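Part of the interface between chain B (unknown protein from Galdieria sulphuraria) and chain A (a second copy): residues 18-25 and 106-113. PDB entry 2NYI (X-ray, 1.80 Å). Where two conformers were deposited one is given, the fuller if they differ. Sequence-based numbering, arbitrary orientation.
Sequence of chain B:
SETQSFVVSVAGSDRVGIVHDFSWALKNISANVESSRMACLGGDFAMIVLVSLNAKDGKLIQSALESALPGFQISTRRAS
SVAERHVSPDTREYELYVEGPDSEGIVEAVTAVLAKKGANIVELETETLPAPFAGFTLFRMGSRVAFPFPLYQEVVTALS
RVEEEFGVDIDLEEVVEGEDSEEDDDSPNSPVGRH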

ATOM      1  N   ILE B  18       7.774  11.750  -5.779  1.00 15.64           N
ATOM      2  CA  ILE B  18       8.463  10.437  -5.822  1.00 18.10           C
ATOM      3  C   ILE B  18       7.964   9.563  -6.979  1.00 17.16           C
ATOM      4  O   ILE B  18       8.766   9.010  -7.747  1.00 16.89           O
ATOM      5  CB  ILE B  18       8.305   9.637  -4.489  1.00 18.37           C
ATOM      6  CG1 ILE B  18       8.845  10.436  -3.292  1.00 17.30           C
ATOM      7  CG2 ILE B  18       8.978   8.241  -4.628  1.00 17.15           C
ATOM      8  CD1 ILE B  18       8.502   9.797  -1.933  1.00 20.28           C
ATOM      9  N   VAL B  19       6.642   9.411  -7.088  1.00 15.72           N
ATOM     10  CA  VAL B  19       6.072   8.584  -8.165  1.00 16.62           C
ATOM     11  C   VAL B  19       6.461   9.171  -9.511  1.00 16.30           C
ATOM     12  O   VAL B  19       6.796   8.422 -10.424  1.00 15.34           O
ATOM     13  CB  VAL B  19       4.540   8.414  -8.055  1.00 17.48           C
ATOM     14  CG1 VAL B  19       3.997   7.529  -9.206  1.00 13.87           C
ATOM     15  CG2 VAL B  19       4.203   7.775  -6.690  1.00 18.88           C
ATOM     16  N   HIS B  20       6.405  10.504  -9.643  1.00 15.30           N
ATOM     17  CA  HIS B  20       6.872  11.111 -10.888  1.00 15.08           C
ATOM     18  C   HIS B  20       8.358  10.809 -11.205  1.00 15.65           C
ATOM     19  O   HIS B  20       8.701  10.424 -12.342  1.00 16.02           O
ATOM     20  CB  HIS B  20       6.617  12.624 -10.968  1.00 15.36           C
ATOM     21  CG  HIS B  20       7.087  13.174 -12.275  1.00 16.91           C
ATOM     22  ND1 HIS B  20       8.242  13.909 -12.398  1.00 23.03           N
ATOM     23  CD2 HIS B  20       6.653  12.941 -13.534  1.00 18.06           C
ATOM     24  CE1 HIS B  20       8.452  14.187 -13.674  1.00 24.59           C
ATOM     25  NE2 HIS B  20       7.492  13.622 -14.385  1.00 21.94           N
ATOM     26  N   ASP B  21       9.243  11.004 -10.224  1.00 15.63           N
ATOM     27  CA  ASP B  21      10.683  10.760 -10.430  1.00 15.00           C
ATOM     28  C   ASP B  21      10.932   9.305 -10.846  1.00 16.05           C
ATOM     29  O   ASP B  21      11.705   9.034 -11.761  1.00 15.54           O
ATOM     30  CB  ASP B  21      11.501  11.081  -9.169  1.00 15.42           C
ATOM     31  CG  ASP B  21      11.386  12.536  -8.738  1.00 19.54           C
ATOM     32  OD1 ASP B  21      11.011  13.378  -9.578  1.00 20.62           O
ATOM     33  OD2 ASP B  21      11.652  12.823  -7.560  1.00 21.68           O
ATOM     34  N   PHE B  22      10.256   8.386 -10.167  1.00 15.63           N
ATOM     35  CA  PHE B  22      10.285   6.947 -10.491  1.00 15.11           C
ATOM     36  C   PHE B  22       9.821   6.673 -11.935  1.00 13.84           C
ATOM     37  O   PHE B  22      10.519   6.015 -12.724  1.00 15.78           O
ATOM     38  CB  PHE B  22       9.371   6.237  -9.472  1.00 15.67           C
ATOM     39  CG  PHE B  22       9.236   4.759  -9.689  1.00 16.15           C
ATOM     40  CD1 PHE B  22      10.031   3.870  -9.002  1.00 17.53           C
ATOM     41  CD2 PHE B  22       8.263   4.264 -10.551  1.00 19.24           C
ATOM     42  CE1 PHE B  22       9.897   2.486  -9.208  1.00 16.41           C
ATOM     43  CE2 PHE B  22       8.114   2.879 -10.764  1.00 19.44           C
ATOM     44  CZ  PHE B  22       8.923   2.001 -10.109  1.00 17.47           C
ATOM     45  N   SER B  23       8.656   7.193 -12.291  0.50 15.22           N
ATOM     46  CA  SER B  23       8.048   6.877 -13.592  0.50 16.28           C
ATOM     47  C   SER B  23       8.795   7.509 -14.770  0.50 16.19           C
ATOM     48  O   SER B  23       8.882   6.914 -15.850  0.50 16.28           O
ATOM     49  CB  SER B  23       6.576   7.265 -13.603  0.50 16.07           C
ATOM     50  OG  SER B  23       6.420   8.652 -13.424  0.50 15.74           O
ATOM     51  N   TRP B  24       9.345   8.704 -14.560  1.00 16.98           N
ATOM     52  CA  TRP B  24      10.217   9.314 -15.572  1.00 16.25           C
ATOM     53  C   TRP B  24      11.448   8.423 -15.796  1.00 16.40           C
ATOM     54  O   TRP B  24      11.822   8.156 -16.933  1.00 16.96           O
ATOM     55  CB  TRP B  24      10.609  10.761 -15.211  1.00 15.93           C
ATOM     56  CG  TRP B  24      11.264  11.427 -16.392  1.00 18.02           C
ATOM     57  CD1 TRP B  24      10.659  12.231 -17.322  1.00 22.37           C
ATOM     58  CD2 TRP B  24      12.619  11.265 -16.821  1.00 18.53           C
ATOM     59  NE1 TRP B  24      11.569  12.597 -18.291  1.00 20.92           N
ATOM     60  CE2 TRP B  24      12.780  12.023 -18.003  1.00 22.28           C
ATOM     61  CE3 TRP B  24      13.723  10.571 -16.310  1.00 15.26           C
ATOM     62  CZ2 TRP B  24      14.003  12.093 -18.696  1.00 20.88           C
ATOM     63  CZ3 TRP B  24      14.955  10.645 -17.003  1.00 21.43           C
ATOM     64  CH2 TRP B  24      15.074  11.405 -18.181  1.00 21.26           C
ATOM     65  N   ALA B  25      12.080   7.973 -14.715  1.00 16.15           N
ATOM     66  CA  ALA B  25      13.248   7.099 -14.836  1.00 16.47           C
ATOM     67  C   ALA B  25      12.958   5.836 -15.661  1.00 17.50           C
ATOM     68  O   ALA B  25      13.736   5.494 -16.556  1.00 17.58           O
ATOM     69  CB  ALA B  25      13.821   6.753 -13.452  1.00 15.63           C
TER
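Chain A (106-113) IVEAVTAV

Both stretches are helical, and chain A lies across chain B roughly antiparallel: the N-to-C directions make an angle of 149° (signed crossing angle -149°), and the axes approach to 8.5 Å. The CA atoms of His B20 and Thr A111 lie 5.0 Å apart and those of Ser B23 and Glu A108 5.1 Å apart.

Ile B18 stays out of reach. Val B19 points toward chain A and makes a methyl-to-methyl contact, its CG1 3.7 Å from CG2 of Thr A111. His B20 covers more ground: its CA lies 3.4 Å from Thr A111 OG1, while its ring reaches past Ala A112, whose CB is 3.4 Å from the histidine NE2. His B20 NE2 donates a hydrogen bond to Glu A108 OE2 (2.7 Å, N-H...acceptor angle 159°).

One turn on from Val B19, Ser B23 lets the backbone of chain A come near: its OG is 3.4 Å from Glu A108 CA, and its CB rests 3.9 Å from Val A107 CG1. Thr A111 OG1 spends its proton on Val A107 O within its own helix (2.8 Å). Trp B24, whose CA-to-CB bond points sideways, closes the row, its ring edge meeting the carboxylate, CD1 to Glu A108 OE2, at 3.5 Å.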

ATOM      1  N   ILE A 106       1.657   7.328 -19.982  1.00 29.26           N
ATOM      2  CA  ILE A 106       0.512   7.792 -19.167  1.00 29.68           C
ATOM      3  C   ILE A 106       0.900   8.138 -17.729  1.00 28.05           C
ATOM      4  O   ILE A 106       0.666   9.252 -17.262  1.00 27.06           O
ATOM      5  CB  ILE A 106      -0.636   6.765 -19.056  1.00 30.30           C
ATOM      6  CG1 ILE A 106      -0.919   6.071 -20.369  1.00 41.46           C
ATOM      7  CG2 ILE A 106      -1.898   7.445 -18.522  1.00 28.54           C
ATOM      8  CD1 ILE A 106      -1.712   4.807 -20.177  1.00 52.85           C
ATOM      9  N   VAL A 107       1.495   7.171 -17.036  1.00 27.94           N
ATOM     10  CA  VAL A 107       1.863   7.354 -15.634  1.00 26.00           C
ATOM     11  C   VAL A 107       2.772   8.577 -15.450  1.00 25.65           C
ATOM     12  O   VAL A 107       2.490   9.431 -14.608  1.00 26.53           O
ATOM     13  CB  VAL A 107       2.503   6.070 -15.045  1.00 27.06           C
ATOM     14  CG1 VAL A 107       2.827   6.268 -13.585  1.00 27.37           C
ATOM     15  CG2 VAL A 107       1.548   4.868 -15.218  1.00 23.34           C
ATOM     16  N   GLU A 108       3.851   8.672 -16.240  1.00 24.94           N
ATOM     17  CA  GLU A 108       4.733   9.850 -16.165  1.00 24.16           C
ATOM     18  C   GLU A 108       3.952  11.131 -16.428  1.00 24.98           C
ATOM     19  O   GLU A 108       4.146  12.138 -15.733  1.00 24.37           O
ATOM     20  CB  GLU A 108       5.928   9.728 -17.131  1.00 23.87           C
ATOM     21  CG  GLU A 108       7.032  10.789 -16.916  1.00 21.46           C
ATOM     22  CD  GLU A 108       6.715  12.154 -17.529  1.00 29.12           C
ATOM     23  OE1 GLU A 108       5.907  12.240 -18.489  1.00 25.66           O
ATOM     24  OE2 GLU A 108       7.285  13.146 -17.044  1.00 22.81           O
ATOM     25  N   ALA A 109       3.077  11.104 -17.434  1.00 25.31           N
ATOM     26  CA  ALA A 109       2.317  12.307 -17.799  1.00 26.07           C
ATOM     27  C   ALA A 109       1.369  12.791 -16.691  1.00 26.14           C
ATOM     28  O   ALA A 109       1.310  13.986 -16.416  1.00 25.31           O
ATOM     29  CB  ALA A 109       1.548  12.094 -19.104  1.00 24.92           C
ATOM     30  N   VAL A 110       0.633  11.860 -16.071  1.00 25.91           N
ATOM     31  CA  VAL A 110      -0.323  12.212 -15.014  1.00 25.69           C
ATOM     32  C   VAL A 110       0.434  12.715 -13.801  1.00 25.53           C
ATOM     33  O   VAL A 110       0.132  13.789 -13.275  1.00 24.91           O
ATOM     34  CB  VAL A 110      -1.238  11.024 -14.613  1.00 24.90           C
ATOM     35  CG1 VAL A 110      -2.104  11.382 -13.401  1.00 24.13           C
ATOM     36  CG2 VAL A 110      -2.114  10.598 -15.804  1.00 27.87           C
ATOM     37  N   THR A 111       1.425  11.941 -13.360  1.00 23.98           N
ATOM     38  CA  THR A 111       2.210  12.321 -12.184  1.00 23.69           C
ATOM     39  C   THR A 111       3.049  13.599 -12.392  1.00 23.44           C
ATOM     40  O   THR A 111       3.323  14.320 -11.452  1.00 22.13           O
ATOM     41  CB  THR A 111       3.075  11.150 -11.668  1.00 24.94           C
ATOM     42  OG1 THR A 111       4.007  10.749 -12.674  1.00 23.74           O
ATOM     43  CG2 THR A 111       2.190   9.947 -11.301  1.00 19.74           C
ATOM     44  N   ALA A 112       3.441  13.900 -13.630  1.00 24.44           N
ATOM     45  CA  ALA A 112       4.136  15.176 -13.903  1.00 24.96           C
ATOM     46  C   ALA A 112       3.255  16.379 -13.577  1.00 25.56           C
ATOM     47  O   ALA A 112       3.715  17.359 -12.980  1.00 24.22           O
ATOM     48  CB  ALA A 112       4.608  15.234 -15.377  1.00 26.15           C
ATOM     49  N   VAL A 113       1.987  16.297 -13.984  1.00 27.15           N
ATOM     50  CA  VAL A 113       0.986  17.315 -13.660  1.00 27.65           C
ATOM     51  C   VAL A 113       0.897  17.509 -12.140  1.00 27.45           C
ATOM     52  O   VAL A 113       0.971  18.630 -11.640  1.00 27.09           O
ATOM     53  CB  VAL A 113      -0.413  16.941 -14.236  1.00 29.20           C
ATOM     54  CG1 VAL A 113      -1.501  17.853 -13.674  1.00 30.60           C
ATOM     55  CG2 VAL A 113      -0.419  17.023 -15.756  1.00 25.34           C
TER